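Local atomic coordinates of Non-reducing end alpha-L-arabinofuranosidase BoGH43B (Bacteroides ovatus, PDB entry 5JOZ), a protein that removes terminal non-reducing alpha-L-arabinofuranosyl residues from xyloglucan side branches, turning S units into X units. Residues G261-L266 against S464-S469; A367-A372 against T441-T446. One frame throughout, in Å; residues are numbered along the deposited sequence.

Contact 1. Residues G261-L266 against S464-S469; sequences GKYQHL and STRDVS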
loop_
_atom_site.group_PDB
_atom_site.type_symbol
_atom_site.label_atom_id
_atom_site.label_comp_id
_atom_site.label_asym_id
_atom_site.label_seq_id
_atom_site.Cartn_x
_atom_site.Cartn_y
_atom_site.Cartn_z
ATOM N N GLY A 261 -8.650 11.643 -16.456
ATOM C CA GLY A 261 -7.987 10.651 -17.294
ATOM C C GLY A 261 -6.487 10.809 -17.538
ATOM O O GLY A 261 -5.979 10.155 -18.441
ATOM N N LYS A 262 -5.776 11.632 -16.748
ATOM C CA LYS A 262 -4.341 11.964 -17.007
ATOM C C LYS A 262 -3.341 11.439 -15.969
ATOM O O LYS A 262 -2.323 10.845 -16.342
ATOM C CB LYS A 262 -4.102 13.479 -17.080
ATOM C CG LYS A 262 -5.116 14.308 -17.834
ATOM C CD LYS A 262 -5.190 13.970 -19.309
ATOM C CE LYS A 262 -5.887 15.098 -20.062
ATOM N NZ LYS A 262 -6.421 14.653 -21.373
ATOM N N TYR A 263 -3.607 11.710 -14.684
ATOM C CA TYR A 263 -2.660 11.428 -13.601
ATOM C C TYR A 263 -3.312 10.810 -12.347
ATOM O O TYR A 263 -4.513 10.972 -12.105
ATOM C CB TYR A 263 -1.884 12.710 -13.247
ATOM C CG TYR A 263 -2.737 13.875 -12.782
ATOM C CD1 TYR A 263 -3.071 14.027 -11.439
ATOM C CD2 TYR A 263 -3.193 14.837 -13.685
ATOM C CE1 TYR A 263 -3.844 15.094 -11.005
ATOM C CE2 TYR A 263 -3.971 15.907 -13.269
ATOM C CZ TYR A 263 -4.299 16.037 -11.925
ATOM O OH TYR A 263 -5.079 17.099 -11.496
ATOM N N GLN A 264 -2.514 10.068 -11.575
ATOM C CA GLN A 264 -2.983 9.447 -10.333
ATOM C C GLN A 264 -1.987 9.690 -9.209
ATOM O O GLN A 264 -0.777 9.514 -9.379
ATOM C CB GLN A 264 -3.305 7.941 -10.537
ATOM C CG GLN A 264 -2.117 6.992 -10.683
ATOM C CD GLN A 264 -1.573 6.471 -9.365
ATOM O OE1 GLN A 264 -2.070 6.819 -8.301
ATOM N NE2 GLN A 264 -0.548 5.623 -9.435
ATOM N N HIS A 265 -2.509 10.089 -8.055
ATOM C CA HIS A 265 -1.675 10.381 -6.876
ATOM C C HIS A 265 -2.007 9.565 -5.634
ATOM O O HIS A 265 -1.157 9.453 -4.761
ATOM C CB HIS A 265 -1.678 11.880 -6.550
ATOM C CG HIS A 265 -3.014 12.434 -6.159
ATOM N ND1 HIS A 265 -4.028 12.653 -7.067
ATOM C CD2 HIS A 265 -3.481 12.869 -4.964
ATOM C CE1 HIS A 265 -5.073 13.168 -6.443
ATOM N NE2 HIS A 265 -4.766 13.310 -5.165
ATOM N N LEU A 266 -3.208 8.985 -5.550
ATOM C CA LEU A 266 -3.565 8.142 -4.413
ATOM C C LEU A 266 -2.853 6.788 -4.424
ATOM O O LEU A 266 -2.803 6.124 -3.391
ATOM C CB LEU A 266 -5.074 7.905 -4.348
ATOM C CG LEU A 266 -6.021 9.111 -4.341
ATOM C CD1 LEU A 266 -7.434 8.637 -4.030
ATOM C CD2 LEU A 266 -5.589 10.186 -3.354
ATOM N N SER A 464 -0.613 21.546 -6.341
ATOM C CA SER A 464 -1.281 20.591 -7.232
ATOM C C SER A 464 -1.078 19.138 -6.784
ATOM O O SER A 464 0.013 18.744 -6.360
ATOM C CB SER A 464 -0.773 20.751 -8.673
ATOM O OG SER A 464 0.574 20.327 -8.793
ATOM N N THR A 465 -2.133 18.346 -6.905
ATOM C CA THR A 465 -2.039 16.895 -6.765
ATOM C C THR A 465 -1.257 16.283 -7.937
ATOM O O THR A 465 -0.580 15.258 -7.785
ATOM C CB THR A 465 -3.427 16.247 -6.694
ATOM O OG1 THR A 465 -4.179 16.596 -7.859
ATOM C CG2 THR A 465 -4.177 16.695 -5.449
ATOM N N ARG A 466 -1.349 16.935 -9.095
ATOM C CA ARG A 466 -0.610 16.555 -10.303
ATOM C C ARG A 466 0.909 16.471 -10.107
ATOM O O ARG A 466 1.550 15.536 -10.599
ATOM C CB ARG A 466 -0.927 17.567 -11.404
ATOM C CG ARG A 466 -0.412 17.240 -12.795
ATOM C CD ARG A 466 -0.532 18.467 -13.682
ATOM N NE ARG A 466 0.318 19.547 -13.182
ATOM C CZ ARG A 466 0.397 20.766 -13.706
ATOM N NH1 ARG A 466 -0.314 21.099 -14.783
ATOM N NH2 ARG A 466 1.209 21.657 -13.146
ATOM N N ASP A 467 1.489 17.445 -9.403
ATOM C CA ASP A 467 2.948 17.466 -9.210
ATOM C C ASP A 467 3.466 16.365 -8.262
ATOM O O ASP A 467 4.685 16.138 -8.195
ATOM C CB ASP A 467 3.433 18.846 -8.735
ATOM C CG ASP A 467 3.504 19.874 -9.853
ATOM O OD1 ASP A 467 3.870 19.522 -10.998
ATOM O OD2 ASP A 467 3.209 21.054 -9.566
ATOM N N VAL A 468 2.555 15.686 -7.553
ATOM C CA VAL A 468 2.919 14.534 -6.728
ATOM C C VAL A 468 2.407 13.213 -7.303
ATOM O O VAL A 468 2.414 12.194 -6.615
ATOM C CB VAL A 468 2.510 14.729 -5.241
ATOM C CG1 VAL A 468 3.383 15.803 -4.602
ATOM C CG2 VAL A 468 1.032 15.061 -5.078
ATOM N N SER A 469 2.023 13.214 -8.579
ATOM C CA SER A 469 1.358 12.073 -9.177
ATOM C C SER A 469 2.386 11.039 -9.616
ATOM O O SER A 469 3.554 11.364 -9.837
ATOM C CB SER A 469 0.505 12.523 -10.367
ATOM O OG SER A 469 1.319 12.832 -11.486
#
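This contact joins the two domains of the enzyme. Residues 261-266 form part of a loop in the last four-stranded blade of the GH43 beta-propeller. Residues 464-469 form the turn that leaves strand 456-464 of the concanavalin A-like beta-sandwich. Two CH-pi contacts carry the interface. The ring of Y263 lies with one face against the backbone and side-chain root of R466. R466 CB stands 3.8 Å from the Y263 ring centroid, 13° off the normal. R466 CG is anti to the backbone N (chi1 -172°), which lays it against CD2 and CE2 of the same ring. The chain bends at chi3, and the guanidinium leads away from residues 261-266. T465 OG1 comes to the ring at its edge, near the plane. It is held there by a hydrogen bond to the carbonyl O of E444. H265 offers one ring face to T465. T465 CB sits over the ring centre, 3.5 Å from the H265 centroid. T465 CG2 lies anti to its carbonyl carbon and reaches H265 NE2 at 3.4 Å. Both aromatic residues have CG between backbone N and carbonyl carbon, with chi1 near 60°. S469 is the N-cap of helix 470-473 and packs its CB against Y263 CB. S469 OG weakly holds V472 N and donates to R466 O at 2.9 Å, on an in-plane lone pair. R466 O also accepts from S469 N.

Contact 2. Residues A367-A372 against T441-T446; sequences AFNLTA and TATETT
Residues 367-372 and 441-446 meet where two antiparallel strands of the concanavalin A-like beta-sandwich pair at one end. L370 and A442 make a hydrogen-bonded pair; T371 and T441 make the non-hydrogen-bonded pair beside it. A442 N donates to L370 O at 2.7 Å, in the carbonyl plane. The return bond, L370 N to A442 O, is longer at 3.2 Å. Its donor stands above the carbonyl plane, 39° out of it.

The side chain of L370 starts on the same sheet face as A442. From CB, chi1 of 67° places CG in the crowded position between backbone N and carbonyl carbon. L370 CG comes within 4.2 Å of A442 CB. A chi2 of 56° then swings CD1 round to A442. L370 CD1 lies 3.8 Å from A442 CB, the nearest that the L370 side chain comes to residues 441-446. The methyl of A442 also touches F368 O. F503, from strand 496-505, packs against L370 as well. On the other face T371 and T441 run side by side, and T371 OG1 meets T441 CG2. T441 OG1 is hydrogen-bonded to E450 OE2.

Beyond the strands, E444 lays its CG obliquely against CB and CG of F368. A water bridges the two segments between the carbonyls of F368 and T443. It donates to F368 O and to T443 O, at 2.6 Å from each oxygen.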
loop_
_atom_site.group_PDB
_atom_site.type_symbol
_atom_site.label_atom_id
_atom_site.label_comp_id
_atom_site.label_asym_id
_atom_site.label_seq_id
_atom_site.Cartn_x
_atom_site.Cartn_y
_atom_site.Cartn_z
ATOM N N ALA A 367 -8.768 9.093 0.051
ATOM C CA ALA A 367 -9.816 9.766 -0.718
ATOM C C ALA A 367 -9.283 10.984 -1.470
ATOM O O ALA A 367 -8.338 11.644 -1.037
ATOM C CB ALA A 367 -10.959 10.166 0.202
ATOM N N PHE A 368 -9.879 11.258 -2.620
ATOM C CA PHE A 368 -9.570 12.472 -3.349
ATOM C C PHE A 368 -9.902 13.685 -2.502
ATOM O O PHE A 368 -9.062 14.559 -2.329
ATOM C CB PHE A 368 -10.334 12.519 -4.660
ATOM C CG PHE A 368 -9.846 11.521 -5.657
ATOM C CD1 PHE A 368 -8.607 11.688 -6.268
ATOM C CD2 PHE A 368 -10.600 10.390 -5.955
ATOM C CE1 PHE A 368 -8.146 10.754 -7.194
ATOM C CE2 PHE A 368 -10.144 9.460 -6.871
ATOM C CZ PHE A 368 -8.919 9.643 -7.494
ATOM N N ASN A 369 -11.116 13.697 -1.952
ATOM C CA ASN A 369 -11.633 14.821 -1.192
ATOM C C ASN A 369 -11.498 14.531 0.295
ATOM O O ASN A 369 -12.151 13.630 0.820
ATOM C CB ASN A 369 -13.096 15.078 -1.567
ATOM C CG ASN A 369 -13.274 15.278 -3.056
ATOM O OD1 ASN A 369 -13.668 14.359 -3.775
ATOM N ND2 ASN A 369 -12.929 16.458 -3.538
ATOM N N LEU A 370 -10.638 15.281 0.971
ATOM C CA LEU A 370 -10.466 15.102 2.407
ATOM C C LEU A 370 -10.015 16.335 3.154
ATOM O O LEU A 370 -9.539 17.312 2.580
ATOM C CB LEU A 370 -9.526 13.928 2.728
ATOM C CG LEU A 370 -8.028 13.892 2.419
ATOM C CD1 LEU A 370 -7.231 15.044 3.007
ATOM C CD2 LEU A 370 -7.488 12.557 2.936
ATOM N N THR A 371 -10.188 16.244 4.464
ATOM C CA THR A 371 -9.665 17.206 5.402
ATOM C C THR A 371 -8.826 16.437 6.402
ATOM O O THR A 371 -9.264 15.431 6.946
ATOM C CB THR A 371 -10.794 17.953 6.131
ATOM O OG1 THR A 371 -11.515 18.734 5.176
ATOM C CG2 THR A 371 -10.231 18.882 7.217
ATOM N N ALA A 372 -7.617 16.926 6.629
ATOM C CA ALA A 372 -6.704 16.356 7.605
ATOM C C ALA A 372 -6.199 17.512 8.427
ATOM O O ALA A 372 -5.750 18.503 7.859
ATOM C CB ALA A 372 -5.546 15.684 6.900
ATOM N N THR A 441 -6.433 20.418 3.365
ATOM C CA THR A 441 -7.671 20.011 2.732
ATOM C C THR A 441 -7.348 19.659 1.287
ATOM O O THR A 441 -6.411 20.214 0.694
ATOM C CB THR A 441 -8.761 21.104 2.816
ATOM O OG1 THR A 441 -8.448 22.182 1.932
ATOM C CG2 THR A 441 -8.894 21.625 4.235
ATOM N N ALA A 442 -8.120 18.736 0.729
ATOM C CA ALA A 442 -7.804 18.178 -0.579
ATOM C C ALA A 442 -9.017 18.071 -1.476
ATOM O O ALA A 442 -10.124 17.789 -1.020
ATOM C CB ALA A 442 -7.160 16.816 -0.409
ATOM N N THR A 443 -8.790 18.350 -2.754
ATOM C CA THR A 443 -9.696 17.985 -3.847
ATOM C C THR A 443 -8.874 17.137 -4.809
ATOM O O THR A 443 -7.661 16.992 -4.611
ATOM C CB THR A 443 -10.195 19.223 -4.620
ATOM O OG1 THR A 443 -9.095 19.810 -5.329
ATOM C CG2 THR A 443 -10.803 20.252 -3.669
ATOM N N GLU A 444 -9.518 16.630 -5.863
ATOM C CA GLU A 444 -8.843 15.856 -6.918
ATOM C C GLU A 444 -7.603 16.547 -7.481
ATOM O O GLU A 444 -6.586 15.894 -7.740
ATOM C CB GLU A 444 -9.805 15.550 -8.066
ATOM C CG GLU A 444 -10.788 14.435 -7.764
ATOM C CD GLU A 444 -11.869 14.319 -8.818
ATOM O OE1 GLU A 444 -12.737 15.216 -8.862
ATOM O OE2 GLU A 444 -11.854 13.336 -9.596
ATOM N N THR A 445 -7.686 17.865 -7.642
ATOM C CA THR A 445 -6.624 18.657 -8.262
ATOM C C THR A 445 -5.718 19.403 -7.269
ATOM O O THR A 445 -4.543 19.616 -7.561
ATOM C CB THR A 445 -7.231 19.712 -9.220
ATOM O OG1 THR A 445 -8.131 20.553 -8.488
ATOM C CG2 THR A 445 -8.003 19.037 -10.365
ATOM N N THR A 446 -6.255 19.832 -6.129
ATOM C CA THR A 446 -5.549 20.806 -5.275
ATOM C C THR A 446 -5.533 20.437 -3.797
ATOM O O THR A 446 -6.540 19.982 -3.239
ATOM C CB THR A 446 -6.146 22.228 -5.415
ATOM O OG1 THR A 446 -7.526 22.208 -5.036
ATOM C CG2 THR A 446 -6.037 22.726 -6.859
HETATM O O HOH W 1 -6.810 14.724 -3.590
#

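Contact 1 is mostly buried and lies between domains; contact 2 is only partly buried and lies within the C-terminal sandwich. Their chemistry differs accordingly. Contact 1 is made by aromatic faces and aliphatic carbons of two loops. Contact 2 is made by main-chain hydrogen bonds between neighbouring strands 370-377 and 436-442 inside one sheet, with a water where the pairing ends. Along the chain, contact 2 is nested inside the loop closed by contact 1. Their centres are 12 Å apart, and they touch directly. Beside the T465-to-E444 bond, T465 N makes a hydrogen bond to T445 O. Through E444 and T445 the turn of contact 2 probably helps to place T465 against the propeller loop.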